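Long-range contacts in ribonuclease T2 (Homo sapiens, PDB 3T0O), which cleaves single-stranded RNA, preferentially between purine and uridine residues, and in doing so feeds innate immune sensing of microbial RNA by TLR8: residues V16-E21 with Y37-G42; R53-N58 with N105-Y110; A71-V76 with R85-E90; A98-A103 with L179-Q184. All coordinates share one frame; numbering follows the deposited sequence.

Contact 1. Residues V16-E21 with Y37-G42; sequences VQHWPE and YWTIHG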
# COMPACT_ATOMS: atom_id res chain seq x y z
N VAL A 16 -0.46 -1.06 -3.57
CA VAL A 16 -1.00 0.05 -2.80
C VAL A 16 -0.17 0.14 -1.55
O VAL A 16 -0.04 -0.85 -0.79
CB VAL A 16 -2.44 -0.29 -2.40
CG1 VAL A 16 -3.01 0.92 -1.62
CG2 VAL A 16 -3.21 -0.57 -3.70
N GLN A 17 0.45 1.31 -1.28
CA GLN A 17 1.26 1.51 -0.10
C GLN A 17 0.70 2.75 0.60
O GLN A 17 0.19 3.64 -0.05
CB GLN A 17 2.70 1.77 -0.52
CG GLN A 17 3.32 0.52 -1.14
CD GLN A 17 4.70 0.75 -1.66
OE1 GLN A 17 4.91 1.06 -2.87
NE2 GLN A 17 5.64 0.71 -0.79
N HIS A 18 0.79 2.75 1.92
CA HIS A 18 0.19 3.86 2.68
C HIS A 18 1.10 4.35 3.78
O HIS A 18 2.04 3.68 4.15
CB HIS A 18 -1.24 3.54 3.13
CG HIS A 18 -1.37 2.27 3.94
ND1 HIS A 18 -2.62 1.74 4.19
CD2 HIS A 18 -0.46 1.44 4.49
CE1 HIS A 18 -2.46 0.67 4.94
NE2 HIS A 18 -1.17 0.42 5.08
N TRP A 19 0.80 5.56 4.25
CA TRP A 19 1.62 6.26 5.21
C TRP A 19 0.95 6.15 6.54
O TRP A 19 -0.09 6.73 6.75
CB TRP A 19 1.74 7.71 4.75
CG TRP A 19 2.61 8.51 5.65
CD1 TRP A 19 2.24 9.64 6.41
CD2 TRP A 19 4.01 8.31 5.90
NE1 TRP A 19 3.35 10.11 7.09
CE2 TRP A 19 4.43 9.32 6.81
CE3 TRP A 19 4.94 7.39 5.42
CZ2 TRP A 19 5.75 9.42 7.26
CZ3 TRP A 19 6.25 7.48 5.88
CH2 TRP A 19 6.64 8.45 6.82
N PRO A 20 1.51 5.36 7.44
CA PRO A 20 0.82 5.09 8.70
C PRO A 20 0.39 6.29 9.48
O PRO A 20 -0.71 6.36 9.99
CB PRO A 20 1.88 4.30 9.50
CG PRO A 20 2.53 3.42 8.44
CD PRO A 20 2.69 4.49 7.26
N GLU A 21 1.20 7.31 9.58
CA GLU A 21 0.74 8.45 10.38
C GLU A 21 -0.52 9.10 9.83
O GLU A 21 -1.33 9.63 10.62
CB GLU A 21 1.88 9.46 10.43
CG GLU A 21 1.54 10.82 11.13
CD GLU A 21 1.05 10.66 12.55
OE1 GLU A 21 1.52 9.74 13.20
OE2 GLU A 21 0.27 11.55 13.04
N TYR A 37 7.69 4.83 7.96
CA TYR A 37 7.96 4.50 6.55
C TYR A 37 6.68 4.01 5.92
O TYR A 37 5.76 3.62 6.63
CB TYR A 37 9.02 3.38 6.45
CG TYR A 37 8.83 2.20 7.34
CD1 TYR A 37 8.12 1.07 6.89
CD2 TYR A 37 9.42 2.16 8.58
CE1 TYR A 37 8.00 -0.06 7.67
CE2 TYR A 37 9.24 1.02 9.37
CZ TYR A 37 8.50 -0.03 8.90
OH TYR A 37 8.45 -1.18 9.72
N TRP A 38 6.57 4.15 4.62
CA TRP A 38 5.45 3.64 3.88
C TRP A 38 5.40 2.17 3.95
O TRP A 38 6.44 1.49 3.86
CB TRP A 38 5.60 4.02 2.38
CG TRP A 38 5.45 5.52 2.21
CD1 TRP A 38 6.44 6.50 2.43
CD2 TRP A 38 4.28 6.22 1.80
NE1 TRP A 38 5.89 7.75 2.23
CE2 TRP A 38 4.58 7.61 1.82
CE3 TRP A 38 2.99 5.80 1.42
CZ2 TRP A 38 3.65 8.59 1.50
CZ3 TRP A 38 2.05 6.77 1.07
CH2 TRP A 38 2.40 8.17 1.09
N THR A 39 4.19 1.65 4.18
CA THR A 39 4.02 0.18 4.28
C THR A 39 2.99 -0.31 3.28
O THR A 39 2.31 0.47 2.59
CB THR A 39 3.50 -0.22 5.72
OG1 THR A 39 2.27 0.50 5.96
CG2 THR A 39 4.52 0.22 6.74
N ILE A 40 2.90 -1.66 3.16
CA ILE A 40 2.00 -2.26 2.22
C ILE A 40 0.57 -2.21 2.68
O ILE A 40 0.26 -2.64 3.80
CB ILE A 40 2.36 -3.73 2.02
CG1 ILE A 40 3.81 -3.83 1.54
CG2 ILE A 40 1.36 -4.34 1.02
CD1 ILE A 40 4.33 -5.30 1.56
N HIS A 41 -0.31 -1.66 1.85
CA HIS A 41 -1.73 -1.87 2.06
C HIS A 41 -2.16 -3.16 1.37
O HIS A 41 -2.67 -4.08 2.04
CB HIS A 41 -2.45 -0.69 1.51
CG HIS A 41 -3.88 -0.71 1.91
ND1 HIS A 41 -4.70 0.38 1.73
CD2 HIS A 41 -4.63 -1.67 2.49
CE1 HIS A 41 -5.92 0.09 2.16
NE2 HIS A 41 -5.92 -1.14 2.64
N GLY A 42 -1.88 -3.30 0.07
CA GLY A 42 -2.10 -4.59 -0.53
C GLY A 42 -1.74 -4.56 -2.01
O GLY A 42 -1.30 -3.56 -2.54
O HOH W 1 0.53 -1.60 6.26
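An antiparallel pair of strands with a classic beta bulge joins 16-18 to 39-42 in the central sheet of the RNase T2 fold. The bulge is at Val16: its carbonyl oxygen accepts from two consecutive amides, His41 N at 2.8 Å and Gly42 N at 3.2 Å. The Gly42 donor lies in the carbonyl plane on a lone pair, whereas the His41 donor stands above that plane. Val16 CG1, anti to the backbone N, lies alongside His41 CB. Gln17 pairs with Ile40 as a non-hydrogen-bonded pair, its CA making a CA-H...O contact with Thr39 O, 3.1 Å away. His18 and Thr39 form the next hydrogen-bonded pair, bound both ways through their backbones. The His18 ring, with CG in the crowded position between backbone N and carbonyl carbon (chi1 57°), makes an offset stack with His41, predicted to be an active-site residue, the planes 19° apart. His41 CB sits over the His18 face, and Gln174 on strand 171-180 is hydrogen-bonded to His41 ND1; stack and hydrogen bond together would limit rotation of this probably catalytic ring. At the edge of the His18 ring a water ties the strands together: it contacts His18 NE2 at 2.9 Å, accepts from Thr39 OG1 and donates to Ile40 O at 2.7 Å. Trp19, the N-cap of the helix that follows, lays its CB over the six-membered ring of Trp38 in a CH-pi contact, 3.7 Å from the centroid, while its CE3 lies over the same indole face. Pro20 CD then packs against Tyr37 O at 3.3 Å.

Contact 2. Residues R53-N58 with N105-Y110; sequences RSWPFN and NSQKKY. With NAG (2-acetamido-2-deoxy-beta-D-glucopyranose), chain B.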
# COMPACT_ATOMS: atom_id res chain seq x y z
N ARG A 53 -15.04 -17.47 -2.12
CA ARG A 53 -15.41 -17.51 -0.71
C ARG A 53 -15.03 -18.84 -0.04
O ARG A 53 -14.92 -18.90 1.21
CB ARG A 53 -16.92 -17.20 -0.56
N SER A 54 -14.81 -19.89 -0.85
CA SER A 54 -14.35 -21.21 -0.40
C SER A 54 -12.86 -21.35 -0.24
O SER A 54 -12.40 -22.48 -0.04
CB SER A 54 -14.79 -22.32 -1.36
OG SER A 54 -16.20 -22.26 -1.57
N TRP A 55 -12.09 -20.25 -0.34
CA TRP A 55 -10.64 -20.38 -0.19
C TRP A 55 -10.19 -19.44 0.92
O TRP A 55 -9.67 -18.37 0.67
CB TRP A 55 -9.93 -20.01 -1.49
CG TRP A 55 -8.50 -20.39 -1.60
CD1 TRP A 55 -7.68 -20.93 -0.61
CD2 TRP A 55 -7.65 -20.15 -2.73
NE1 TRP A 55 -6.41 -21.06 -1.10
CE2 TRP A 55 -6.37 -20.59 -2.40
CE3 TRP A 55 -7.88 -19.59 -4.01
CZ2 TRP A 55 -5.31 -20.55 -3.30
CZ3 TRP A 55 -6.84 -19.54 -4.91
CH2 TRP A 55 -5.55 -19.98 -4.54
N PRO A 56 -10.42 -19.83 2.16
CA PRO A 56 -10.13 -18.94 3.26
C PRO A 56 -8.64 -18.72 3.47
O PRO A 56 -7.80 -19.58 3.15
CB PRO A 56 -10.73 -19.67 4.46
CG PRO A 56 -10.69 -21.14 4.05
CD PRO A 56 -11.04 -21.08 2.61
N PHE A 57 -8.37 -17.56 4.03
CA PHE A 57 -7.02 -17.25 4.52
C PHE A 57 -6.58 -18.33 5.50
O PHE A 57 -7.37 -18.77 6.34
CB PHE A 57 -7.06 -15.93 5.24
CG PHE A 57 -5.74 -15.48 5.73
CD1 PHE A 57 -4.69 -15.28 4.84
CD2 PHE A 57 -5.49 -15.38 7.10
CE1 PHE A 57 -3.40 -14.90 5.30
CE2 PHE A 57 -4.23 -14.97 7.56
CZ PHE A 57 -3.19 -14.71 6.70
N ASN A 58 -5.31 -18.72 5.38
CA ASN A 58 -4.73 -19.73 6.25
C ASN A 58 -3.34 -19.19 6.65
O ASN A 58 -2.36 -19.26 5.90
CB ASN A 58 -4.64 -21.06 5.52
CG ASN A 58 -4.06 -22.15 6.39
OD1 ASN A 58 -3.64 -21.87 7.52
ND2 ASN A 58 -4.02 -23.39 5.88
N ASN A 105 -0.50 -17.71 -7.41
CA ASN A 105 -1.58 -18.71 -7.35
C ASN A 105 -1.63 -19.53 -6.06
O ASN A 105 -2.25 -20.60 -6.02
CB ASN A 105 -1.61 -19.55 -8.64
CG ASN A 105 -0.56 -20.63 -8.64
OD1 ASN A 105 0.31 -20.66 -7.77
ND2 ASN A 105 -0.59 -21.51 -9.63
N SER A 106 -1.05 -19.02 -4.99
CA SER A 106 -1.19 -19.63 -3.68
C SER A 106 -1.07 -18.51 -2.69
O SER A 106 -0.58 -17.47 -3.03
CB SER A 106 -0.12 -20.70 -3.42
OG SER A 106 1.18 -20.09 -3.25
N GLN A 107 -1.51 -18.74 -1.46
CA GLN A 107 -1.34 -17.72 -0.46
C GLN A 107 0.13 -17.33 -0.30
O GLN A 107 0.48 -16.12 -0.24
CB GLN A 107 -2.01 -18.09 0.87
CG GLN A 107 -3.53 -18.15 0.64
CD GLN A 107 -4.30 -18.53 1.87
OE1 GLN A 107 -3.96 -18.10 2.95
NE2 GLN A 107 -5.39 -19.35 1.70
N LYS A 108 0.99 -18.33 -0.21
CA LYS A 108 2.39 -18.01 -0.00
C LYS A 108 2.97 -17.21 -1.17
O LYS A 108 3.79 -16.31 -0.97
CB LYS A 108 3.20 -19.31 0.24
CG LYS A 108 4.65 -19.05 0.44
CD LYS A 108 4.97 -18.46 1.76
CE LYS A 108 6.50 -18.69 2.09
NZ LYS A 108 6.92 -20.12 2.17
N LYS A 109 2.58 -17.56 -2.38
CA LYS A 109 3.14 -16.90 -3.56
C LYS A 109 2.61 -15.49 -3.67
O LYS A 109 3.38 -14.57 -3.94
CB LYS A 109 2.81 -17.71 -4.82
CG LYS A 109 3.72 -18.90 -4.95
CD LYS A 109 3.20 -19.91 -6.01
CE LYS A 109 3.36 -19.35 -7.41
NZ LYS A 109 2.99 -20.53 -8.37
N TYR A 110 1.31 -15.29 -3.42
CA TYR A 110 0.75 -13.97 -3.45
C TYR A 110 1.37 -13.05 -2.39
O TYR A 110 1.80 -11.94 -2.69
CB TYR A 110 -0.77 -14.13 -3.18
CG TYR A 110 -1.47 -12.83 -2.97
CD1 TYR A 110 -1.73 -12.01 -4.05
CD2 TYR A 110 -1.84 -12.40 -1.71
CE1 TYR A 110 -2.40 -10.79 -3.89
CE2 TYR A 110 -2.50 -11.19 -1.55
CZ TYR A 110 -2.80 -10.43 -2.68
OH TYR A 110 -3.45 -9.21 -2.53
C1 NAG B . -11.54 -21.75 -4.93
C2 NAG B . -11.40 -22.21 -6.38
C3 NAG B . -11.14 -23.73 -6.41
C4 NAG B . -10.00 -24.16 -5.49
C5 NAG B . -10.27 -23.58 -4.10
C6 NAG B . -9.07 -23.77 -3.15
C7 NAG B . -12.57 -20.97 -8.09
C8 NAG B . -13.84 -20.66 -8.82
N2 NAG B . -12.63 -21.90 -7.11
O3 NAG B . -10.96 -24.24 -7.73
O4 NAG B . -9.97 -25.56 -5.35
O5 NAG B . -10.38 -22.18 -4.25
O6 NAG B . -7.91 -23.37 -3.87
O7 NAG B . -11.54 -20.43 -8.38
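The tight part of this contact is one side-chain amide, that of Gln107, clamped by the backbone of the loop 53-58. The Gln107 chain runs extended beyond CG, and the two polar atoms of its amide are used in opposite senses. NE2 donates to Pro56 O at 2.8 Å, approaching from above the carbonyl plane with a bent N-H...O angle of 142°. OE1 accepts from Asn58 N, also at 2.8 Å, with that donor in the amide's carbonyl plane on a lone pair. Donor and acceptor together fix which way round the amide sits, and they bracket Phe57, whose CD1 comes to 3.5 Å from OE1. Trp55 meets the same amide tip to tip: NE1 lies 3.4 Å from NE2, two donors that cannot bond to each other, with the ring and amide planes turned 57° apart.

Packing loosens toward the sugar side, where Trp55 is partly exposed. Asn105 O lies at the indole edge, in plane, 3.7 Å from CH2 of Trp55. Over the centre of one indole face stands O6 of the GlcNAc, 3.4 Å from Trp55 CD2. Trp91 of helix 84-98 meets the Trp55 ring edge-to-face, and its NE1 bonds Trp55 O. On the other segment Ser106 is an N-cap, its OG accepting from Lys109 N at 3.0 Å. The contact thus sits at the N-capped start of helix 107-121, where the first-turn residue Gln107 bonds the loop backbone through its amide and a sugar hydroxyl, O6, lies over the neighbouring indole face.

Contact 3. Residues A71-V76 with R85-E90; sequences AYWPDV and RFWKHE
Trp73 and Phe86 lose the most surface here, with Trp87 third, and the three form an aromatic cluster. Trp73 reaches toward helix 84-98 with CG anti to the backbone N (chi1 -154°), presenting the pyrrole side of its indole. Phe86 meets that ring at its rim: CE2 comes to 3.3 Å from Trp73 CD1, and CZ lies in the indole plane beside NE1. The two side chains cross at about a right angle, with ring planes 76° apart. Trp87 approaches from another side, turning its edge to the indole face. The five-membered rings form a T-shaped pair, centroids 4.9 Å apart, CD1 of Trp87 standing over the rim of the face. The same edge carries the contact's direct hydrogen bond, Trp87 NE1 to Trp73 O at 2.8 Å. It is fairly straight, 157° at the hydrogen, and lies in both the carbonyl plane and the indole plane, which helps hold the orientation of Trp87. Beyond the cluster, Asp75 CG rests 3.9 Å from Phe86 CB, and a water donates to Asp75 OD2 while accepting from Phe86 N. OD2 also accepts from Phe80 N, and OD1 from Ser79 N and Ile77 N.

CG of Glu90, an active-site residue by similarity, approaches Trp73 NE1 only loosely, at 4.3 Å; its OE1 is bonded to Trp44. Trp73 NE1 donates to His41 O, and Phe86 packs on His41, so the turn after helix 66-72 is wedged between helix 84-98 and strand 39-45.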
# COMPACT_ATOMS: atom_id res chain seq x y z
N ALA A 71 6.69 -6.37 9.67
CA ALA A 71 7.48 -5.13 9.48
C ALA A 71 6.93 -4.27 8.35
O ALA A 71 6.88 -3.05 8.48
CB ALA A 71 8.89 -5.47 9.13
N TYR A 72 6.49 -4.92 7.28
CA TYR A 72 6.20 -4.16 6.07
C TYR A 72 4.74 -4.17 5.78
O TYR A 72 4.29 -3.37 4.91
CB TYR A 72 6.93 -4.85 4.86
CG TYR A 72 8.43 -4.90 4.96
CD1 TYR A 72 9.11 -3.94 5.63
CD2 TYR A 72 9.09 -5.97 4.40
CE1 TYR A 72 10.55 -4.03 5.75
CE2 TYR A 72 10.48 -6.09 4.52
CZ TYR A 72 11.17 -5.11 5.19
OH TYR A 72 12.58 -5.20 5.26
N TRP A 73 3.96 -5.03 6.42
CA TRP A 73 2.53 -5.11 6.10
C TRP A 73 1.73 -5.02 7.41
O TRP A 73 0.78 -5.75 7.65
CB TRP A 73 2.27 -6.40 5.35
CG TRP A 73 1.08 -6.36 4.44
CD1 TRP A 73 -0.11 -5.69 4.61
CD2 TRP A 73 0.94 -7.14 3.25
NE1 TRP A 73 -0.97 -5.95 3.53
CE2 TRP A 73 -0.34 -6.86 2.70
CE3 TRP A 73 1.83 -8.00 2.56
CZ2 TRP A 73 -0.79 -7.48 1.45
CZ3 TRP A 73 1.37 -8.58 1.34
CH2 TRP A 73 0.11 -8.28 0.82
N PRO A 74 2.05 -4.04 8.26
CA PRO A 74 1.33 -3.98 9.53
C PRO A 74 -0.08 -3.43 9.38
O PRO A 74 -0.40 -2.81 8.36
CB PRO A 74 2.13 -2.92 10.34
CG PRO A 74 2.68 -1.97 9.26
CD PRO A 74 3.10 -2.99 8.15
N ASP A 75 -0.92 -3.71 10.39
CA ASP A 75 -2.28 -3.21 10.35
C ASP A 75 -2.32 -1.82 10.88
O ASP A 75 -2.32 -1.59 12.06
CB ASP A 75 -3.16 -4.13 11.16
CG ASP A 75 -4.61 -3.67 11.19
OD1 ASP A 75 -4.90 -2.60 10.61
OD2 ASP A 75 -5.45 -4.38 11.81
N VAL A 76 -2.30 -0.87 9.96
CA VAL A 76 -2.32 0.55 10.34
C VAL A 76 -3.58 1.24 9.92
O VAL A 76 -3.60 2.49 9.88
CB VAL A 76 -1.06 1.26 9.78
CG1 VAL A 76 0.19 0.66 10.44
CG2 VAL A 76 -0.99 1.17 8.24
N ARG A 85 -6.20 -10.47 11.03
CA ARG A 85 -7.51 -10.06 10.50
C ARG A 85 -7.33 -9.22 9.26
O ARG A 85 -8.08 -9.32 8.29
CB ARG A 85 -8.34 -9.23 11.49
CG ARG A 85 -8.52 -9.80 12.86
CD ARG A 85 -9.53 -8.92 13.64
NE ARG A 85 -10.81 -8.76 12.94
CZ ARG A 85 -11.89 -8.16 13.47
NH1 ARG A 85 -11.83 -7.66 14.70
NH2 ARG A 85 -13.03 -8.07 12.78
N PHE A 86 -6.34 -8.36 9.26
CA PHE A 86 -6.09 -7.53 8.05
C PHE A 86 -5.62 -8.35 6.89
O PHE A 86 -6.10 -8.18 5.79
CB PHE A 86 -5.08 -6.45 8.47
CG PHE A 86 -4.51 -5.62 7.37
CD1 PHE A 86 -5.30 -5.11 6.39
CD2 PHE A 86 -3.15 -5.27 7.40
CE1 PHE A 86 -4.74 -4.30 5.37
CE2 PHE A 86 -2.60 -4.49 6.46
CZ PHE A 86 -3.39 -4.00 5.40
N TRP A 87 -4.68 -9.26 7.15
CA TRP A 87 -4.14 -10.05 6.04
C TRP A 87 -5.24 -10.99 5.51
O TRP A 87 -5.28 -11.23 4.30
CB TRP A 87 -2.94 -10.87 6.58
CG TRP A 87 -1.88 -10.00 7.03
CD1 TRP A 87 -1.56 -8.74 6.58
CD2 TRP A 87 -0.98 -10.30 8.08
NE1 TRP A 87 -0.47 -8.25 7.30
CE2 TRP A 87 -0.09 -9.18 8.23
CE3 TRP A 87 -0.83 -11.39 8.93
CZ2 TRP A 87 0.95 -9.16 9.18
CZ3 TRP A 87 0.19 -11.39 9.86
CH2 TRP A 87 1.04 -10.28 10.00
N LYS A 88 -6.11 -11.48 6.40
CA LYS A 88 -7.20 -12.32 5.97
C LYS A 88 -8.06 -11.49 4.99
O LYS A 88 -8.50 -12.01 3.96
CB LYS A 88 -8.01 -12.76 7.18
CG LYS A 88 -9.31 -13.46 6.81
CD LYS A 88 -10.00 -13.88 8.13
CE LYS A 88 -11.47 -14.19 7.94
NZ LYS A 88 -11.62 -15.49 7.24
N HIS A 89 -8.38 -10.25 5.41
CA HIS A 89 -9.19 -9.37 4.56
C HIS A 89 -8.53 -9.19 3.19
O HIS A 89 -9.18 -9.32 2.15
CB HIS A 89 -9.35 -8.00 5.25
CG HIS A 89 -10.01 -6.96 4.39
ND1 HIS A 89 -11.37 -6.85 4.29
CD2 HIS A 89 -9.48 -5.98 3.62
CE1 HIS A 89 -11.67 -5.88 3.44
NE2 HIS A 89 -10.55 -5.32 3.03
N GLU A 90 -7.23 -8.96 3.19
CA GLU A 90 -6.53 -8.74 1.94
C GLU A 90 -6.56 -10.00 1.10
O GLU A 90 -6.71 -9.93 -0.13
CB GLU A 90 -5.10 -8.32 2.16
CG GLU A 90 -5.10 -6.86 2.77
CD GLU A 90 -5.62 -5.80 1.82
OE1 GLU A 90 -5.29 -5.81 0.61
OE2 GLU A 90 -6.41 -4.96 2.30
O HOH W 2 -5.72 -7.00 11.67

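Contact 4. Residues A98-A103 with L179-Q184; sequences AAQVDA and LTKQDQ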
# COMPACT_ATOMS: atom_id res chain seq x y z
N ALA A 98 -6.28 -12.44 -7.42
CA ALA A 98 -4.91 -12.33 -7.95
C ALA A 98 -4.39 -13.71 -8.27
O ALA A 98 -3.54 -13.88 -9.18
CB ALA A 98 -4.00 -11.67 -6.91
N ALA A 99 -4.96 -14.73 -7.61
CA ALA A 99 -4.48 -16.14 -7.84
C ALA A 99 -4.75 -16.74 -9.22
O ALA A 99 -4.32 -17.83 -9.54
CB ALA A 99 -5.08 -17.06 -6.79
N GLN A 100 -5.53 -16.04 -10.04
CA GLN A 100 -5.61 -16.39 -11.45
C GLN A 100 -4.27 -16.33 -12.16
O GLN A 100 -4.10 -16.92 -13.23
CB GLN A 100 -6.52 -15.41 -12.11
CG GLN A 100 -7.88 -15.59 -11.67
CD GLN A 100 -8.74 -14.46 -12.14
OE1 GLN A 100 -8.51 -13.88 -13.24
NE2 GLN A 100 -9.68 -14.11 -11.33
N VAL A 101 -3.34 -15.57 -11.60
CA VAL A 101 -2.00 -15.45 -12.14
C VAL A 101 -1.11 -16.51 -11.53
O VAL A 101 -1.10 -16.68 -10.33
CB VAL A 101 -1.44 -14.05 -11.80
CG1 VAL A 101 0.06 -14.01 -12.04
CG2 VAL A 101 -2.19 -13.00 -12.65
N ASP A 102 -0.35 -17.21 -12.35
CA ASP A 102 0.40 -18.39 -11.84
C ASP A 102 1.38 -17.94 -10.77
O ASP A 102 1.47 -18.58 -9.72
CB ASP A 102 1.18 -19.15 -12.92
CG ASP A 102 0.33 -20.11 -13.74
OD1 ASP A 102 -0.89 -20.24 -13.54
OD2 ASP A 102 0.91 -20.70 -14.66
N ALA A 103 2.02 -16.78 -10.98
CA ALA A 103 3.00 -16.28 -9.98
C ALA A 103 2.37 -15.95 -8.63
O ALA A 103 3.12 -15.84 -7.65
CB ALA A 103 3.69 -15.02 -10.49
N LEU A 179 0.68 -2.44 -11.96
CA LEU A 179 1.64 -3.51 -12.33
C LEU A 179 0.98 -4.46 -13.28
O LEU A 179 -0.23 -4.71 -13.23
CB LEU A 179 2.10 -4.30 -11.07
CG LEU A 179 2.75 -3.49 -9.98
CD1 LEU A 179 2.96 -4.41 -8.77
CD2 LEU A 179 4.08 -2.94 -10.43
N THR A 180 1.77 -5.01 -14.18
CA THR A 180 1.18 -5.91 -15.20
C THR A 180 0.68 -7.19 -14.56
O THR A 180 1.19 -7.64 -13.56
CB THR A 180 2.14 -6.25 -16.32
OG1 THR A 180 3.27 -6.98 -15.76
CG2 THR A 180 2.58 -4.94 -17.03
N LYS A 181 -0.32 -7.80 -15.18
CA LYS A 181 -0.96 -8.92 -14.56
C LYS A 181 -0.04 -10.11 -14.44
O LYS A 181 0.12 -10.71 -13.37
CB LYS A 181 -2.16 -9.25 -15.45
CG LYS A 181 -2.89 -10.51 -15.15
CD LYS A 181 -4.31 -10.32 -15.78
CE LYS A 181 -5.36 -11.14 -15.16
NZ LYS A 181 -6.53 -11.28 -16.06
N GLN A 182 0.64 -10.44 -15.53
CA GLN A 182 1.45 -11.66 -15.52
C GLN A 182 2.74 -11.60 -14.75
O GLN A 182 2.95 -12.49 -13.89
CB GLN A 182 1.62 -12.23 -16.93
CG GLN A 182 0.31 -12.67 -17.51
CD GLN A 182 -0.42 -13.75 -16.67
OE1 GLN A 182 0.20 -14.63 -16.05
NE2 GLN A 182 -1.75 -13.67 -16.67
N ASP A 183 3.54 -10.54 -14.95
CA ASP A 183 4.91 -10.45 -14.39
C ASP A 183 5.07 -9.29 -13.37
O ASP A 183 6.18 -9.05 -12.87
CB ASP A 183 5.93 -10.23 -15.53
CG ASP A 183 5.66 -11.11 -16.73
OD1 ASP A 183 5.38 -12.31 -16.52
OD2 ASP A 183 5.72 -10.61 -17.88
N GLN A 184 3.98 -8.58 -13.12
CA GLN A 184 3.92 -7.43 -12.19
C GLN A 184 4.99 -6.44 -12.48
O GLN A 184 5.71 -6.00 -11.54
CB GLN A 184 4.02 -7.91 -10.72
CG GLN A 184 2.95 -8.92 -10.37
CD GLN A 184 3.33 -10.31 -10.86
OE1 GLN A 184 4.42 -10.80 -10.59
NE2 GLN A 184 2.40 -10.98 -11.55
O HOH W 3 -8.90 -12.06 -14.98
O HOH W 4 -0.55 -17.07 -15.28
O HOH W 5 2.67 -15.69 -13.58
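Val101 points its isopropyl group into the turn 181-184, and both methyls meet Lys181 O. CG2 comes to 3.3 Å from Lys181 O and 3.6 Å from Lys181 CG, the valine and lysine side chains crossing obliquely. CG1, anti to the backbone N (chi1 166°), lies 3.6 Å from the same Lys181 O and also faces Gln182 O at 3.8 Å and Gln184 NE2. The Gln184 amide is turned back by a bend at chi2 (80°), which lets NE2 donate to Lys181 O at 2.9 Å and, weakly, to Gln182 O, so the polar carbonyls around the valine are partly occupied from within their own segment. Gln184 OE1 is held by Arg113 of helix 107-121.

No direct hydrogen bond crosses between the segments; waters do that work. One accepts from Lys181 NZ and donates to Gln100 OE1 at 2.5 Å, where the extended lysine chain runs along the contact; NZ also donates to Trp10 O and makes a cation-pi contact with its ring. A second water joins Asp102 N to Gln182 OE1, the bent glutamine folding its amide back toward 98-103. A third bridges Ala103 N to Gln182 O at 3.2 Å. Methyl packing supplemented by three bridging waters thus joins the type I turn 98-101 at the end of helix 84-98, and the 3-10 segment that follows, to the connection of the antiparallel hairpin formed by strands 171-180 and 186-187, at the rim of the alpha/beta fold.

Overall arrangement
Contacts 1 and 3 flank the probable active site: their centres are 10 Å apart, and strand 39-45 meets the end of helix 66-72 through Ile40 N to Tyr72 O at 2.8 Å, a probable hydrogen bond. Together they bring Glu90 to about 4 Å from His41, side chain to side chain, and Glu90 is about 3 Å from His94. Contact 2 touches contact 3 where Phe57 packs on Trp87 and Lys88, the side chain of Phe57 being about 7 Å from that of Glu90. Contact 4 abuts contact 2 through Lys109 and Asp102 but stays about 7 Å from contact 1 at nearest atoms, although strands 12-18 and 171-180 are sheet neighbours.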